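Local coordinates for protein CD1-2 antigen (Gallus gallus, PDB 3DBX) that probably presents lipid antigens to T cells, as other CD1 proteins do, in a groove walled by two helices above a beta sheet, at residues T27-I40 against L43-V57. Sequence-based numbering, arbitrary orientation.
With NAG (2-acetamido-2-deoxy-beta-D-glucopyranose), chain D.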
loop_
_atom_site.group_PDB
_atom_site.type_symbol
_atom_site.label_atom_id
_atom_site.label_comp_id
_atom_site.label_asym_id
_atom_site.label_seq_id
_atom_site.Cartn_x
_atom_site.Cartn_y
_atom_site.Cartn_z
ATOM N N THR A 27 10.179 -19.963 -9.536
ATOM C CA THR A 27 9.585 -19.136 -8.508
ATOM C C THR A 27 10.031 -17.711 -8.759
ATOM O O THR A 27 11.213 -17.453 -9.019
ATOM C CB THR A 27 10.027 -19.539 -7.072
ATOM O OG1 THR A 27 10.009 -20.962 -6.930
ATOM C CG2 THR A 27 9.095 -18.927 -6.041
ATOM N N GLU A 28 9.081 -16.788 -8.666
ATOM C CA GLU A 28 9.390 -15.384 -8.659
ATOM C C GLU A 28 8.970 -14.862 -7.293
ATOM O O GLU A 28 7.857 -15.102 -6.821
ATOM C CB GLU A 28 8.655 -14.666 -9.794
ATOM N N LEU A 29 9.857 -14.151 -6.627
ATOM C CA LEU A 29 9.488 -13.674 -5.295
ATOM C C LEU A 29 9.441 -12.170 -5.197
ATOM O O LEU A 29 10.228 -11.471 -5.824
ATOM C CB LEU A 29 10.451 -14.201 -4.232
ATOM C CG LEU A 29 10.618 -15.698 -3.940
ATOM C CD1 LEU A 29 11.793 -15.847 -2.988
ATOM C CD2 LEU A 29 9.373 -16.276 -3.307
ATOM N N THR A 30 8.522 -11.684 -4.375
ATOM C CA THR A 30 8.593 -10.318 -3.865
ATOM C C THR A 30 8.308 -10.376 -2.378
ATOM O O THR A 30 7.614 -11.279 -1.904
ATOM C CB THR A 30 7.549 -9.377 -4.545
ATOM O OG1 THR A 30 6.232 -9.880 -4.301
ATOM C CG2 THR A 30 7.778 -9.314 -6.044
ATOM N N GLY A 31 8.865 -9.434 -1.637
ATOM C CA GLY A 31 8.549 -9.332 -0.221
ATOM C C GLY A 31 9.055 -8.029 0.355
ATOM O O GLY A 31 10.076 -7.465 -0.093
ATOM N N MET A 32 8.323 -7.545 1.342
ATOM C CA MET A 32 8.652 -6.276 2.011
ATOM C C MET A 32 8.420 -6.370 3.493
ATOM O O MET A 32 7.481 -7.016 3.915
ATOM C CB MET A 32 7.753 -5.175 1.482
ATOM C CG MET A 32 8.230 -3.793 1.926
ATOM S SD MET A 32 7.156 -2.577 1.232
ATOM C CE MET A 32 7.280 -2.952 -0.504
ATOM N N ALA A 33 9.281 -5.726 4.276
ATOM C CA ALA A 33 9.040 -5.524 5.692
ATOM C C ALA A 33 8.835 -4.037 5.955
ATOM O O ALA A 33 9.621 -3.209 5.472
ATOM C CB ALA A 33 10.220 -6.044 6.511
ATOM N N LEU A 34 7.831 -3.710 6.771
ATOM C CA LEU A 34 7.450 -2.308 7.063
ATOM C C LEU A 34 7.390 -2.077 8.557
ATOM O O LEU A 34 6.926 -2.939 9.272
ATOM C CB LEU A 34 6.035 -2.002 6.506
ATOM C CG LEU A 34 5.713 -1.984 5.016
ATOM C CD1 LEU A 34 4.214 -1.798 4.895
ATOM C CD2 LEU A 34 6.331 -0.800 4.370
ATOM N N LEU A 35 7.858 -0.914 9.005
ATOM C CA LEU A 35 7.533 -0.394 10.318
ATOM C C LEU A 35 6.744 0.883 10.038
ATOM O O LEU A 35 7.250 1.740 9.320
ATOM C CB LEU A 35 8.803 -0.104 11.150
ATOM C CG LEU A 35 8.594 0.292 12.616
ATOM C CD1 LEU A 35 8.013 -0.847 13.419
ATOM C CD2 LEU A 35 9.890 0.812 13.280
ATOM N N ALA A 36 5.533 1.015 10.599
ATOM C CA ALA A 36 4.536 1.996 10.130
ATOM C C ALA A 36 4.373 1.881 8.596
ATOM O O ALA A 36 4.100 0.788 8.102
ATOM C CB ALA A 36 4.909 3.437 10.566
ATOM N N ASP A 37 4.578 2.962 7.851
ATOM C CA ASP A 37 4.582 2.892 6.362
ATOM C C ASP A 37 5.980 2.993 5.778
ATOM O O ASP A 37 6.148 3.235 4.590
ATOM C CB ASP A 37 3.678 3.992 5.741
ATOM C CG ASP A 37 3.967 5.380 6.265
ATOM O OD1 ASP A 37 4.850 5.541 7.134
ATOM O OD2 ASP A 37 3.300 6.333 5.794
ATOM N N VAL A 38 6.993 2.800 6.610
ATOM C CA VAL A 38 8.373 2.954 6.169
ATOM C C VAL A 38 8.866 1.560 5.828
ATOM O O VAL A 38 8.871 0.699 6.713
ATOM C CB VAL A 38 9.251 3.480 7.327
ATOM C CG1 VAL A 38 10.730 3.570 6.884
ATOM C CG2 VAL A 38 8.714 4.838 7.825
ATOM N N PRO A 39 9.243 1.333 4.555
ATOM C CA PRO A 39 9.888 0.098 4.106
ATOM C C PRO A 39 11.245 -0.045 4.790
ATOM O O PRO A 39 12.064 0.869 4.723
ATOM C CB PRO A 39 10.077 0.346 2.620
ATOM C CG PRO A 39 8.989 1.360 2.268
ATOM C CD PRO A 39 9.055 2.277 3.433
ATOM N N ILE A 40 11.455 -1.158 5.489
ATOM C CA ILE A 40 12.684 -1.407 6.272
ATOM C C ILE A 40 13.619 -2.309 5.463
ATOM O O ILE A 40 14.840 -2.097 5.430
ATOM C CB ILE A 40 12.333 -2.064 7.671
ATOM C CG1 ILE A 40 11.637 -1.060 8.568
ATOM C CG2 ILE A 40 13.548 -2.543 8.394
ATOM C CD1 ILE A 40 12.210 0.321 8.470
ATOM N N LEU A 43 12.823 -7.723 -0.291
ATOM C CA LEU A 43 13.464 -8.909 -0.805
ATOM C C LEU A 43 13.903 -8.621 -2.246
ATOM O O LEU A 43 13.110 -8.095 -3.032
ATOM C CB LEU A 43 12.490 -10.092 -0.717
ATOM C CG LEU A 43 13.004 -11.470 -1.154
ATOM C CD1 LEU A 43 13.889 -12.020 -0.083
ATOM C CD2 LEU A 43 11.865 -12.461 -1.457
ATOM N N ASP A 44 15.151 -8.923 -2.601
ATOM C CA ASP A 44 15.551 -8.756 -4.003
ATOM C C ASP A 44 15.118 -9.981 -4.797
ATOM O O ASP A 44 15.528 -11.091 -4.466
ATOM C CB ASP A 44 17.053 -8.504 -4.186
ATOM C CG ASP A 44 17.422 -8.281 -5.654
ATOM O OD1 ASP A 44 17.038 -7.236 -6.220
ATOM O OD2 ASP A 44 18.072 -9.159 -6.262
ATOM N N PRO A 45 14.269 -9.786 -5.833
ATOM C CA PRO A 45 13.697 -10.896 -6.592
ATOM C C PRO A 45 14.727 -11.779 -7.278
ATOM O O PRO A 45 14.475 -12.965 -7.491
ATOM C CB PRO A 45 12.833 -10.185 -7.639
ATOM C CG PRO A 45 12.482 -8.879 -6.966
ATOM C CD PRO A 45 13.765 -8.493 -6.329
ATOM N N HIS A 46 15.877 -11.196 -7.606
ATOM C CA HIS A 46 16.895 -11.871 -8.388
ATOM C C HIS A 46 17.823 -12.715 -7.526
ATOM O O HIS A 46 18.261 -13.767 -7.960
ATOM C CB HIS A 46 17.696 -10.852 -9.213
ATOM C CG HIS A 46 16.844 -9.979 -10.088
ATOM N ND1 HIS A 46 16.509 -10.320 -11.385
ATOM C CD2 HIS A 46 16.257 -8.780 -9.850
ATOM C CE1 HIS A 46 15.753 -9.368 -11.906
ATOM N NE2 HIS A 46 15.584 -8.423 -10.995
ATOM N N THR A 47 18.092 -12.255 -6.303
ATOM C CA THR A 47 19.090 -12.862 -5.417
ATOM C C THR A 47 18.492 -13.520 -4.169
ATOM O O THR A 47 19.147 -14.338 -3.524
ATOM C CB THR A 47 20.097 -11.799 -4.927
ATOM O OG1 THR A 47 19.412 -10.807 -4.150
ATOM C CG2 THR A 47 20.817 -11.126 -6.102
ATOM N N TRP A 48 17.258 -13.133 -3.840
ATOM C CA TRP A 48 16.523 -13.525 -2.612
ATOM C C TRP A 48 17.170 -13.094 -1.304
ATOM O O TRP A 48 16.849 -13.624 -0.231
ATOM C CB TRP A 48 16.207 -15.019 -2.540
ATOM C CG TRP A 48 15.381 -15.580 -3.652
ATOM C CD1 TRP A 48 14.759 -14.899 -4.662
ATOM C CD2 TRP A 48 15.066 -16.957 -3.841
ATOM N NE1 TRP A 48 14.092 -15.780 -5.481
ATOM C CE2 TRP A 48 14.265 -17.049 -4.997
ATOM C CE3 TRP A 48 15.390 -18.128 -3.143
ATOM C CZ2 TRP A 48 13.782 -18.268 -5.473
ATOM C CZ3 TRP A 48 14.915 -19.340 -3.618
ATOM C CH2 TRP A 48 14.121 -19.400 -4.772
ATOM N N ASN A 49 18.084 -12.137 -1.384
ATOM C CA ASN A 49 18.624 -11.549 -0.177
ATOM C C ASN A 49 17.730 -10.370 0.249
ATOM O O ASN A 49 16.999 -9.805 -0.578
ATOM C CB ASN A 49 20.105 -11.174 -0.358
ATOM C CG ASN A 49 21.004 -12.410 -0.653
ATOM O OD1 ASN A 49 21.012 -13.399 0.100
ATOM N ND2 ASN A 49 21.768 -12.339 -1.751
ATOM N N LEU A 50 17.761 -10.040 1.537
ATOM C CA LEU A 50 17.001 -8.915 2.066
ATOM C C LEU A 50 17.803 -7.630 1.933
ATOM O O LEU A 50 18.801 -7.448 2.627
ATOM C CB LEU A 50 16.599 -9.176 3.526
ATOM C CG LEU A 50 15.334 -10.038 3.587
ATOM C CD1 LEU A 50 15.277 -10.897 4.827
ATOM C CD2 LEU A 50 14.079 -9.196 3.468
ATOM N N ASN A 51 17.395 -6.774 0.996
ATOM C CA ASN A 51 17.945 -5.426 0.878
ATOM C C ASN A 51 17.456 -4.601 2.069
ATOM O O ASN A 51 16.287 -4.661 2.420
ATOM C CB ASN A 51 17.502 -4.748 -0.431
ATOM C CG ASN A 51 18.370 -5.117 -1.626
ATOM O OD1 ASN A 51 18.976 -6.198 -1.663
ATOM N ND2 ASN A 51 18.416 -4.194 -2.635
ATOM N N ILE A 52 18.364 -3.864 2.699
ATOM C CA ILE A 52 18.011 -2.878 3.721
ATOM C C ILE A 52 17.818 -1.473 3.106
ATOM O O ILE A 52 18.708 -0.972 2.403
ATOM C CB ILE A 52 19.055 -2.869 4.833
ATOM C CG1 ILE A 52 18.758 -4.013 5.796
ATOM C CG2 ILE A 52 19.008 -1.571 5.591
ATOM C CD1 ILE A 52 19.936 -4.903 6.030
ATOM N N CYS A 53 16.671 -0.846 3.397
ATOM C CA CYS A 53 16.202 0.332 2.676
ATOM C C CYS A 53 16.613 1.658 3.293
ATOM O O CYS A 53 16.525 2.700 2.637
ATOM C CB CYS A 53 14.682 0.328 2.580
ATOM S SG CYS A 53 13.931 -1.133 1.835
ATOM N N ARG A 54 17.016 1.635 4.558
ATOM C CA ARG A 54 17.320 2.877 5.278
ATOM C C ARG A 54 18.691 2.805 5.913
ATOM O O ARG A 54 19.064 1.741 6.394
ATOM C CB ARG A 54 16.250 3.169 6.346
ATOM C CG ARG A 54 14.850 3.324 5.785
ATOM C CD ARG A 54 14.707 4.661 5.100
ATOM N NE ARG A 54 13.362 4.838 4.574
ATOM C CZ ARG A 54 13.087 5.234 3.335
ATOM N NH1 ARG A 54 14.079 5.528 2.493
ATOM N NH2 ARG A 54 11.822 5.358 2.941
ATOM N N PRO A 55 19.442 3.943 5.922
ATOM C CA PRO A 55 20.793 3.961 6.488
ATOM C C PRO A 55 20.837 3.704 8.001
ATOM O O PRO A 55 21.872 3.250 8.503
ATOM C CB PRO A 55 21.314 5.371 6.140
ATOM C CG PRO A 55 20.422 5.861 5.039
ATOM C CD PRO A 55 19.080 5.267 5.373
ATOM N N TRP A 56 19.735 3.980 8.706
ATOM C CA TRP A 56 19.597 3.687 10.151
ATOM C C TRP A 56 19.186 2.227 10.475
ATOM O O TRP A 56 19.172 1.841 11.643
ATOM C CB TRP A 56 18.618 4.683 10.826
ATOM C CG TRP A 56 17.194 4.678 10.249
ATOM C CD1 TRP A 56 16.694 5.524 9.308
ATOM C CD2 TRP A 56 16.125 3.783 10.585
ATOM N NE1 TRP A 56 15.385 5.207 9.021
ATOM C CE2 TRP A 56 15.017 4.135 9.784
ATOM C CE3 TRP A 56 16.000 2.714 11.474
ATOM C CZ2 TRP A 56 13.804 3.467 9.857
ATOM C CZ3 TRP A 56 14.804 2.045 11.534
ATOM C CH2 TRP A 56 13.718 2.426 10.739
ATOM N N VAL A 57 18.847 1.429 9.454
ATOM C CA VAL A 57 18.364 0.043 9.639
ATOM C C VAL A 57 19.447 -1.076 9.794
ATOM O O VAL A 57 19.190 -2.112 10.437
ATOM C CB VAL A 57 17.365 -0.351 8.492
ATOM C CG1 VAL A 57 17.139 -1.861 8.419
ATOM C CG2 VAL A 57 16.022 0.346 8.654
HETATM C C1 NAG D . 18.976 -4.520 -3.948
HETATM C C2 NAG D . 18.119 -3.891 -5.077
HETATM C C3 NAG D . 18.790 -4.020 -6.453
HETATM C C4 NAG D . 20.216 -3.454 -6.431
HETATM C C5 NAG D . 21.012 -4.067 -5.265
HETATM C C6 NAG D . 22.319 -3.304 -5.057
HETATM C C7 NAG D . 15.734 -4.170 -4.395
HETATM C C8 NAG D . 14.378 -4.505 -4.953
HETATM N N2 NAG D . 16.784 -4.463 -5.184
HETATM O O3 NAG D . 17.997 -3.379 -7.439
HETATM O O4 NAG D . 20.869 -3.651 -7.679
HETATM O O5 NAG D . 20.313 -4.027 -4.023
HETATM O O6 NAG D . 23.288 -4.119 -4.431
HETATM O O7 NAG D . 15.830 -3.665 -3.276
HETATM O O HOH W 1 12.301 -14.097 -7.934
HETATM O O HOH W 2 10.596 -7.744 -3.390
#
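L29 drives its CD1 methyl onto one face of the W48 indole, 3.3 Å from the centroid of the five-membered ring and only 7° off the ring normal, a CH-pi contact; CG anti to the carbonyl carbon (chi1 -62°) sends the branch that way. L43 CD2 meets L29 on a second side, roughly at right angles to the indole's direction, 3.6 Å from L29 CB and close to CD1. At the other end of the contact I40 CD1 approaches W56 CH2 to 3.4 Å, the two side chains crossing at about a right angle, while I40 CG2 lies against both methyls of V57. The W56 ring carries V57 CG2 and R54 CB over one face; V38 CG1 lies at the edge of the R54 guanidinium.

Two nearly straight backbone bonds tie the segments. L43 N to G31 O (2.8 Å) joins antiparallel strands 27-35 and 38-43, linked by a type II' turn at L35-V38. C53 N to I40 O, its donor 45° out of the carbonyl plane, forms just past strand 50-52, which pairs with 38-43 as an outermost strand of the MHC-I-type platform. At the G31-L43 pair itself a water bridges G31 N and L43 O, and past it a second water joins L29 N to P45 O. P39 O, buried beside C53 CB, has no polar partner.

D44 OD2 accepts a hydrogen bond from T47 OG1 at 3.0 Å, and OD1 takes one from N2 of the N-acetylglucosamine attached to N51. Helix 77-89 packs on L29 and W48 through I81, and helix 156-180 on I40 and W56.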